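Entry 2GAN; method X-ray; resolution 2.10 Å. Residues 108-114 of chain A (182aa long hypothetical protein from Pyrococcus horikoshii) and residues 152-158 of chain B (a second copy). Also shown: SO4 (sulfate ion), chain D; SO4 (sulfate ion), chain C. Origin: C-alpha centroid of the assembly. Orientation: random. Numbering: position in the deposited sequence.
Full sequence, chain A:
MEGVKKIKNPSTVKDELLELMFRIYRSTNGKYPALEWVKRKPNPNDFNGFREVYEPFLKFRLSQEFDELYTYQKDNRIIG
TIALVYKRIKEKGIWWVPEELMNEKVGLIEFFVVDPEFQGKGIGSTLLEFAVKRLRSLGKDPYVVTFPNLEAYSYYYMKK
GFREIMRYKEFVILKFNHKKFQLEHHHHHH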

# COMPACT_ATOMS: atom_id res chain seq x y z
N LEU A 108 1.44 4.77 -22.17
CA LEU A 108 1.30 3.93 -20.98
C LEU A 108 2.62 3.48 -20.36
O LEU A 108 3.53 3.04 -21.06
CB LEU A 108 0.49 2.68 -21.33
CG LEU A 108 -1.04 2.70 -21.36
CD1 LEU A 108 -1.56 4.06 -21.71
CD2 LEU A 108 -1.53 1.64 -22.32
N ILE A 109 2.72 3.61 -19.04
CA ILE A 109 3.89 3.17 -18.30
C ILE A 109 3.41 2.04 -17.42
O ILE A 109 2.36 2.13 -16.80
CB ILE A 109 4.46 4.30 -17.41
CG1 ILE A 109 5.21 5.31 -18.29
CG2 ILE A 109 5.37 3.70 -16.32
CD1 ILE A 109 5.70 6.55 -17.55
N GLU A 110 4.17 0.95 -17.37
CA GLU A 110 3.81 -0.19 -16.54
C GLU A 110 5.04 -1.05 -16.31
O GLU A 110 6.15 -0.69 -16.74
CB GLU A 110 2.68 -1.00 -17.20
CG GLU A 110 2.95 -1.52 -18.61
CD GLU A 110 1.67 -1.99 -19.33
OE1 GLU A 110 1.79 -2.76 -20.31
OE2 GLU A 110 0.55 -1.60 -18.94
N PHE A 111 4.87 -2.17 -15.62
CA PHE A 111 5.99 -3.08 -15.37
C PHE A 111 7.12 -2.29 -14.71
O PHE A 111 8.30 -2.49 -15.03
CB PHE A 111 6.45 -3.67 -16.70
CG PHE A 111 7.17 -4.97 -16.57
CD1 PHE A 111 8.51 -5.07 -16.92
CD2 PHE A 111 6.50 -6.12 -16.16
CE1 PHE A 111 9.17 -6.30 -16.89
CE2 PHE A 111 7.14 -7.35 -16.12
CZ PHE A 111 8.47 -7.45 -16.49
N PHE A 112 6.75 -1.40 -13.79
CA PHE A 112 7.69 -0.54 -13.07
C PHE A 112 7.98 -1.14 -11.70
O PHE A 112 7.14 -1.10 -10.82
CB PHE A 112 7.07 0.84 -12.86
CG PHE A 112 7.92 1.80 -12.05
CD1 PHE A 112 7.33 2.75 -11.23
CD2 PHE A 112 9.31 1.77 -12.14
CE1 PHE A 112 8.09 3.67 -10.50
CE2 PHE A 112 10.09 2.69 -11.42
CZ PHE A 112 9.47 3.63 -10.60
N VAL A 113 9.18 -1.67 -11.52
CA VAL A 113 9.51 -2.26 -10.24
C VAL A 113 10.97 -2.08 -9.91
O VAL A 113 11.76 -1.66 -10.76
CB VAL A 113 9.16 -3.76 -10.22
CG1 VAL A 113 10.38 -4.58 -10.65
CG2 VAL A 113 8.67 -4.15 -8.85
N VAL A 114 11.32 -2.38 -8.67
CA VAL A 114 12.71 -2.28 -8.24
C VAL A 114 13.03 -3.46 -7.33
O VAL A 114 12.21 -3.86 -6.51
CB VAL A 114 12.95 -0.98 -7.45
CG1 VAL A 114 14.37 -0.99 -6.88
CG2 VAL A 114 12.77 0.23 -8.36
N ALA B 152 0.88 1.56 -2.20
CA ALA B 152 2.27 1.74 -2.64
C ALA B 152 2.52 2.46 -3.96
O ALA B 152 3.27 3.44 -4.01
CB ALA B 152 3.00 0.40 -2.63
N TYR B 153 1.92 1.97 -5.04
CA TYR B 153 2.12 2.60 -6.34
C TYR B 153 1.50 4.00 -6.43
O TYR B 153 2.18 4.96 -6.80
CB TYR B 153 1.58 1.70 -7.46
CG TYR B 153 2.59 0.67 -7.87
CD1 TYR B 153 3.65 1.01 -8.70
CD2 TYR B 153 2.54 -0.63 -7.37
CE1 TYR B 153 4.64 0.11 -9.02
CE2 TYR B 153 3.53 -1.56 -7.69
CZ TYR B 153 4.58 -1.18 -8.51
OH TYR B 153 5.60 -2.05 -8.83
N SER B 154 0.23 4.11 -6.07
CA SER B 154 -0.46 5.40 -6.09
C SER B 154 0.35 6.45 -5.33
O SER B 154 0.65 7.52 -5.87
CB SER B 154 -1.84 5.29 -5.44
OG SER B 154 -2.74 4.53 -6.22
N TYR B 155 0.67 6.14 -4.08
CA TYR B 155 1.42 7.06 -3.22
C TYR B 155 2.72 7.50 -3.90
O TYR B 155 3.03 8.69 -3.97
CB TYR B 155 1.71 6.38 -1.86
CG TYR B 155 2.55 7.18 -0.87
CD1 TYR B 155 3.95 7.12 -0.90
CD2 TYR B 155 1.95 7.98 0.10
CE1 TYR B 155 4.73 7.85 0.01
CE2 TYR B 155 2.72 8.71 1.01
CZ TYR B 155 4.11 8.64 0.96
OH TYR B 155 4.88 9.38 1.82
N TYR B 156 3.46 6.54 -4.44
CA TYR B 156 4.71 6.85 -5.11
C TYR B 156 4.48 7.71 -6.35
O TYR B 156 5.14 8.73 -6.53
CB TYR B 156 5.43 5.55 -5.48
CG TYR B 156 6.86 5.72 -5.95
CD1 TYR B 156 7.15 5.91 -7.30
CD2 TYR B 156 7.93 5.62 -5.05
CE1 TYR B 156 8.48 5.99 -7.75
CE2 TYR B 156 9.25 5.71 -5.48
CZ TYR B 156 9.52 5.89 -6.83
OH TYR B 156 10.82 5.94 -7.28
N TYR B 157 3.54 7.31 -7.20
CA TYR B 157 3.28 8.09 -8.41
C TYR B 157 2.76 9.50 -8.12
O TYR B 157 3.15 10.44 -8.79
CB TYR B 157 2.26 7.38 -9.30
CG TYR B 157 2.80 6.18 -10.03
CD1 TYR B 157 3.98 6.26 -10.78
CD2 TYR B 157 2.11 4.98 -10.03
CE1 TYR B 157 4.45 5.17 -11.50
CE2 TYR B 157 2.56 3.89 -10.75
CZ TYR B 157 3.72 3.99 -11.48
OH TYR B 157 4.16 2.91 -12.20
N MSE B 158 1.87 9.63 -7.14
CA MSE B 158 1.32 10.93 -6.82
C MSE B 158 2.41 11.87 -6.33
O MSE B 158 2.33 13.09 -6.53
CB MSE B 158 0.20 10.77 -5.79
CG MSE B 158 -0.98 9.97 -6.35
SE MSE B 158 -2.58 9.99 -5.26
CE MSE B 158 -2.20 8.47 -4.12
S SO4 D . 1.85 -3.82 -14.18
O1 SO4 D . 2.79 -3.82 -13.04
O2 SO4 D . 1.03 -2.60 -14.16
O3 SO4 D . 0.98 -5.01 -14.07
O4 SO4 D . 2.61 -3.87 -15.44
S SO4 C . 13.78 5.26 -5.44
O1 SO4 C . 14.64 5.19 -4.24
O2 SO4 C . 12.45 5.72 -5.04
O3 SO4 C . 13.69 3.92 -6.04
O4 SO4 C . 14.34 6.19 -6.42

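A strand from one copy of the protein meets a helix from the other almost at right angles, 89° between their directions, with the axes no closer than 11.5 Å. That separation is too wide for backbone to touch backbone, so the gap is filled by side chains, most of them aromatic. The nearest pair of CA atoms, those of Phe A112 and Tyr B153, is still 9.3 Å apart.

Phe A112 is the centre of the contact and carries the largest share of its buried area. Its CA-to-CB bond points toward the helix, and chi1 in the t well (177°) sets CG opposite the backbone N and carries the ring in among Tyr B153, Tyr B156 and Tyr B157. The ring meets two of these tyrosines at its edge: CD1 of Phe A112 lies 3.3 Å from OH of Tyr B157, and CE1 of Phe A112 lies 3.6 Å from CE1 of Tyr B156. Neither pair of rings is stacked. The planes are inclined at 58° to Tyr B156 and 34° to Tyr B157, with centroids 5.8 and 6.0 Å apart, so both pairs are oblique.

The three tyrosines reach the strand by two routes. Tyr B156 has its CA-to-CB bond directed toward the strand and adopts t (chi1 -169°). Tyr B153 and Tyr B157, one helical turn apart and joined by the backbone hydrogen bond from N of Tyr B157 to O of Tyr B153 (2.7 Å), both leave the helix sideways. Both take m, with chi1 at -84° and -74°, and the length of the tyrosine side chain then brings their ends close to the strand. In these two residues the hydroxyl is what comes nearest.

The hydroxyl of Tyr B153 also makes the one hydrogen bond across the two stretches, donating from OH to O of Phe A112 at 2.7 Å. The acceptor lies near the plane of the tyrosine ring, at its edge, as suits a phenolic donor. Phe A112 is thereby held twice, by its ring among the aromatics and by its carbonyl. The same OH of Tyr B153 lies 3.7 Å from CG2 of Val A113, whose own CA-to-CB bond is sideways.

The CA-to-CB bond of Ile A109 is also directed toward the helix, but the side chain only grazes it, its CG2 being 4.4 Å from OH of Tyr B157. The CA-to-CB bonds of Glu A110 and Phe A111 point away; the backbone N of Phe A111 instead donates to O4 of the chain D sulfate at 2.8 Å. Phe A111 has phi/psi of 54/40, a left-handed conformation unusual within a strand, and it immediately precedes the residue on which the contact centres. At the helix side, OH of Tyr B156 donates to O2 of the chain C sulfate at 2.8 Å, so its polar tip is satisfied while its ring carbon CE1 packs against Phe A112.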